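Local coordinates for protein laccase (Botrytis aclada, PDB 3SQR) that oxidises phenolic compounds such as hydroquinones at a type 1 copper and reduces dioxygen to water at a cluster of further copper ions, at residues Pro223-Asn234 against Thr336-Gly345. Numbering follows the deposited sequence.
Sequences PALENTLMNGTN and TNNEAANATG. With NAG (2-acetamido-2-deoxy-beta-D-glucopyranose), chain K; NAG (2-acetamido-2-deoxy-beta-D-glucopyranose), chain C.
The side-chain amide of N234 reaches across to the carbonyl of N342. With CG anti to the backbone N (chi1 -155°), this amide is carried between T228 O and N342 O, and both N-H groups of ND2 are used. N234 ND2 donates to N342 O at 2.8 Å and to T228 O, in its own segment, at 3.0 Å. Both acceptors lie almost in the amide plane of N234, which fixes the rotation of this buried group. Beside it, T228 places OG1 3.4 Å from A343 CB, while its CG2 branch turns to the side chain of N337. A water joins T228 OG1, N227 OD1 and E339 O. OD1 of N227 touches E339 CB at 3.5 Å; the two side chains cross, with the amide and carboxylate planes nearly perpendicular. ND2 of N227 is hydrogen-bonded to D82. M230 is extended to SD, then bends at chi3 (-66°), and its CE lies 3.7 Å from T344 C over the backbone of T344 and G345. At the other end, N338 N donates to L225 O at 2.9 Å with an N-H...O angle of 165°. A224 CB packs between T336 OG1 and N338 OD1. N231 and N342 each carry an N-linked NAG. The contact joins two sheets of the second cupredoxin-like domain: edge strand 227-230 pairs with 195-205, and strand 344-348 lies between 254-256 and 323-327. Helix 210-217 packs on P223 and L225.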
# COMPACT_ATOMS: atom_id res chain seq x y z
N PRO A 223 -6.36 -8.64 -16.55
CA PRO A 223 -5.52 -9.49 -17.39
C PRO A 223 -4.43 -10.25 -16.62
O PRO A 223 -3.96 -9.75 -15.60
CB PRO A 223 -4.86 -8.50 -18.34
CG PRO A 223 -4.85 -7.22 -17.64
CD PRO A 223 -6.17 -7.21 -16.81
N ALA A 224 -4.06 -11.42 -17.12
CA ALA A 224 -2.83 -12.09 -16.70
C ALA A 224 -1.69 -11.25 -17.26
O ALA A 224 -1.64 -10.96 -18.47
CB ALA A 224 -2.74 -13.50 -17.23
N LEU A 225 -0.84 -10.76 -16.36
CA LEU A 225 0.32 -9.96 -16.80
C LEU A 225 1.46 -10.87 -17.11
O LEU A 225 1.49 -12.08 -16.77
CB LEU A 225 0.69 -8.92 -15.73
CG LEU A 225 -0.44 -7.96 -15.38
CD1 LEU A 225 0.00 -6.93 -14.38
CD2 LEU A 225 -1.06 -7.30 -16.62
N GLU A 226 2.46 -10.30 -17.77
CA GLU A 226 3.48 -11.14 -18.41
C GLU A 226 4.51 -11.66 -17.47
O GLU A 226 5.10 -12.70 -17.70
CB GLU A 226 4.16 -10.34 -19.49
CG GLU A 226 3.33 -10.12 -20.74
CD GLU A 226 2.19 -9.10 -20.62
OE1 GLU A 226 2.23 -8.21 -19.75
OE2 GLU A 226 1.18 -9.22 -21.35
N ASN A 227 4.74 -10.99 -16.36
CA ASN A 227 5.77 -11.46 -15.48
C ASN A 227 5.49 -10.94 -14.06
O ASN A 227 4.41 -10.42 -13.80
CB ASN A 227 7.15 -10.99 -15.96
CG ASN A 227 8.25 -11.93 -15.57
OD1 ASN A 227 8.01 -13.02 -15.07
ND2 ASN A 227 9.53 -11.48 -15.82
N THR A 228 6.44 -11.18 -13.18
CA THR A 228 6.47 -10.61 -11.81
C THR A 228 7.87 -10.04 -11.60
O THR A 228 8.80 -10.41 -12.30
CB THR A 228 6.17 -11.65 -10.75
OG1 THR A 228 7.26 -12.59 -10.66
CG2 THR A 228 4.83 -12.42 -11.07
N LEU A 229 8.02 -9.17 -10.60
CA LEU A 229 9.34 -8.66 -10.18
C LEU A 229 9.47 -8.82 -8.71
O LEU A 229 8.49 -8.67 -7.96
CB LEU A 229 9.52 -7.20 -10.49
CG LEU A 229 9.43 -6.79 -11.97
CD1 LEU A 229 9.46 -5.30 -12.07
CD2 LEU A 229 10.53 -7.37 -12.76
N MET A 230 10.69 -9.17 -8.31
CA MET A 230 11.04 -9.19 -6.93
C MET A 230 12.12 -8.16 -6.74
O MET A 230 13.22 -8.25 -7.28
CB MET A 230 11.55 -10.57 -6.49
CG MET A 230 11.82 -10.66 -5.05
SD MET A 230 12.16 -12.35 -4.45
CE MET A 230 10.60 -13.17 -4.71
N ASN A 231 11.81 -7.18 -5.92
CA ASN A 231 12.60 -5.99 -5.76
C ASN A 231 13.07 -5.44 -7.07
O ASN A 231 14.21 -5.05 -7.20
CB ASN A 231 13.76 -6.21 -4.81
CG ASN A 231 13.99 -4.98 -3.97
OD1 ASN A 231 13.05 -4.35 -3.49
ND2 ASN A 231 15.22 -4.65 -3.80
N GLY A 232 12.15 -5.39 -8.04
CA GLY A 232 12.40 -4.72 -9.28
C GLY A 232 13.06 -5.57 -10.36
O GLY A 232 13.34 -5.05 -11.39
N THR A 233 13.30 -6.84 -10.09
CA THR A 233 13.95 -7.71 -11.10
C THR A 233 13.38 -9.10 -11.20
O THR A 233 12.76 -9.60 -10.25
CB THR A 233 15.47 -7.72 -10.84
OG1 THR A 233 16.10 -8.28 -11.97
CG2 THR A 233 15.77 -8.51 -9.59
N ASN A 234 13.57 -9.73 -12.37
CA ASN A 234 13.30 -11.11 -12.55
C ASN A 234 13.92 -11.58 -13.86
O ASN A 234 14.39 -10.75 -14.66
CB ASN A 234 11.80 -11.40 -12.58
CG ASN A 234 11.45 -12.81 -12.17
OD1 ASN A 234 12.32 -13.67 -12.03
ND2 ASN A 234 10.15 -13.05 -11.87
N THR A 336 -4.56 -14.19 -11.99
CA THR A 336 -3.74 -14.86 -12.99
C THR A 336 -2.44 -14.09 -13.27
O THR A 336 -2.39 -12.86 -13.15
CB THR A 336 -4.46 -14.96 -14.32
OG1 THR A 336 -4.88 -13.67 -14.74
CG2 THR A 336 -5.73 -15.92 -14.21
N ASN A 337 -1.42 -14.86 -13.62
CA ASN A 337 -0.17 -14.32 -14.12
C ASN A 337 0.41 -15.37 -15.09
O ASN A 337 0.33 -16.60 -14.87
CB ASN A 337 0.79 -14.05 -12.97
CG ASN A 337 1.98 -13.27 -13.40
OD1 ASN A 337 1.95 -12.04 -13.53
ND2 ASN A 337 3.01 -14.00 -13.68
N ASN A 338 1.07 -14.85 -16.10
CA ASN A 338 1.64 -15.71 -17.13
C ASN A 338 2.83 -16.47 -16.66
O ASN A 338 3.17 -17.52 -17.23
CB ASN A 338 2.04 -14.87 -18.33
CG ASN A 338 0.90 -14.46 -19.18
OD1 ASN A 338 -0.27 -14.79 -18.92
ND2 ASN A 338 1.21 -13.78 -20.27
N GLU A 339 3.48 -16.00 -15.58
CA GLU A 339 4.68 -16.63 -15.11
C GLU A 339 4.66 -16.74 -13.60
O GLU A 339 5.65 -16.47 -12.92
CB GLU A 339 5.86 -15.78 -15.56
CG GLU A 339 5.94 -15.57 -17.06
CD GLU A 339 6.18 -16.85 -17.86
OE1 GLU A 339 6.59 -17.85 -17.28
OE2 GLU A 339 5.92 -16.82 -19.06
N ALA A 340 3.53 -17.24 -13.07
CA ALA A 340 3.41 -17.39 -11.63
C ALA A 340 4.55 -18.16 -10.95
O ALA A 340 5.02 -17.78 -9.88
CB ALA A 340 2.02 -18.02 -11.28
N ALA A 341 5.00 -19.27 -11.55
CA ALA A 341 5.98 -20.12 -10.93
C ALA A 341 7.34 -19.40 -10.80
O ALA A 341 8.18 -19.84 -10.00
CB ALA A 341 6.15 -21.48 -11.71
N ASN A 342 7.54 -18.35 -11.59
CA ASN A 342 8.81 -17.59 -11.61
C ASN A 342 8.86 -16.37 -10.72
O ASN A 342 9.81 -15.58 -10.79
CB ASN A 342 9.20 -17.21 -13.02
CG ASN A 342 9.21 -18.37 -13.99
OD1 ASN A 342 8.25 -18.54 -14.77
ND2 ASN A 342 10.27 -19.18 -13.98
N ALA A 343 7.88 -16.26 -9.81
CA ALA A 343 7.88 -15.19 -8.78
C ALA A 343 8.78 -15.65 -7.65
O ALA A 343 8.32 -16.00 -6.58
CB ALA A 343 6.47 -14.94 -8.27
N THR A 344 10.08 -15.61 -7.91
CA THR A 344 11.08 -16.13 -7.05
C THR A 344 12.33 -15.25 -7.17
O THR A 344 12.50 -14.49 -8.14
CB THR A 344 11.54 -17.57 -7.45
OG1 THR A 344 12.09 -17.58 -8.76
CG2 THR A 344 10.35 -18.56 -7.35
N GLY A 345 13.18 -15.42 -6.19
CA GLY A 345 14.51 -14.85 -6.15
C GLY A 345 15.45 -15.86 -5.51
O GLY A 345 15.05 -16.98 -5.24
C1 NAG K . 10.26 -20.27 -14.92
C2 NAG K . 11.55 -20.38 -15.69
C3 NAG K . 11.58 -21.71 -16.47
C4 NAG K . 11.33 -22.82 -15.45
C5 NAG K . 9.97 -22.63 -14.83
C6 NAG K . 9.72 -23.68 -13.76
C7 NAG K . 12.44 -18.18 -16.22
C8 NAG K . 12.43 -17.02 -17.15
N2 NAG K . 11.63 -19.22 -16.53
O3 NAG K . 12.84 -21.84 -17.10
O4 NAG K . 11.30 -24.09 -16.03
O5 NAG K . 10.02 -21.42 -14.14
O6 NAG K . 8.64 -23.19 -13.02
O7 NAG K . 13.17 -18.14 -15.21
C1 NAG C . 15.59 -3.49 -3.04
C2 NAG C . 16.80 -3.75 -2.14
C3 NAG C . 17.04 -2.49 -1.33
C4 NAG C . 17.26 -1.27 -2.22
C5 NAG C . 16.18 -1.21 -3.34
C6 NAG C . 16.72 -0.50 -4.56
C7 NAG C . 17.34 -5.73 -0.86
C8 NAG C . 16.97 -6.69 0.26
N2 NAG C . 16.51 -4.73 -1.15
O3 NAG C . 18.12 -2.64 -0.43
O4 NAG C . 17.19 -0.08 -1.42
O5 NAG C . 15.90 -2.46 -3.92
O6 NAG C . 15.64 -0.11 -5.41
O7 NAG C . 18.38 -5.83 -1.51
O HOH W 1 -4.31 -10.89 -13.01
O HOH W 2 -0.67 -11.00 -13.46
O HOH W 3 4.52 -13.79 -20.13
O HOH W 4 7.32 -14.29 -12.72
O HOH W 5 13.59 -12.08 -9.14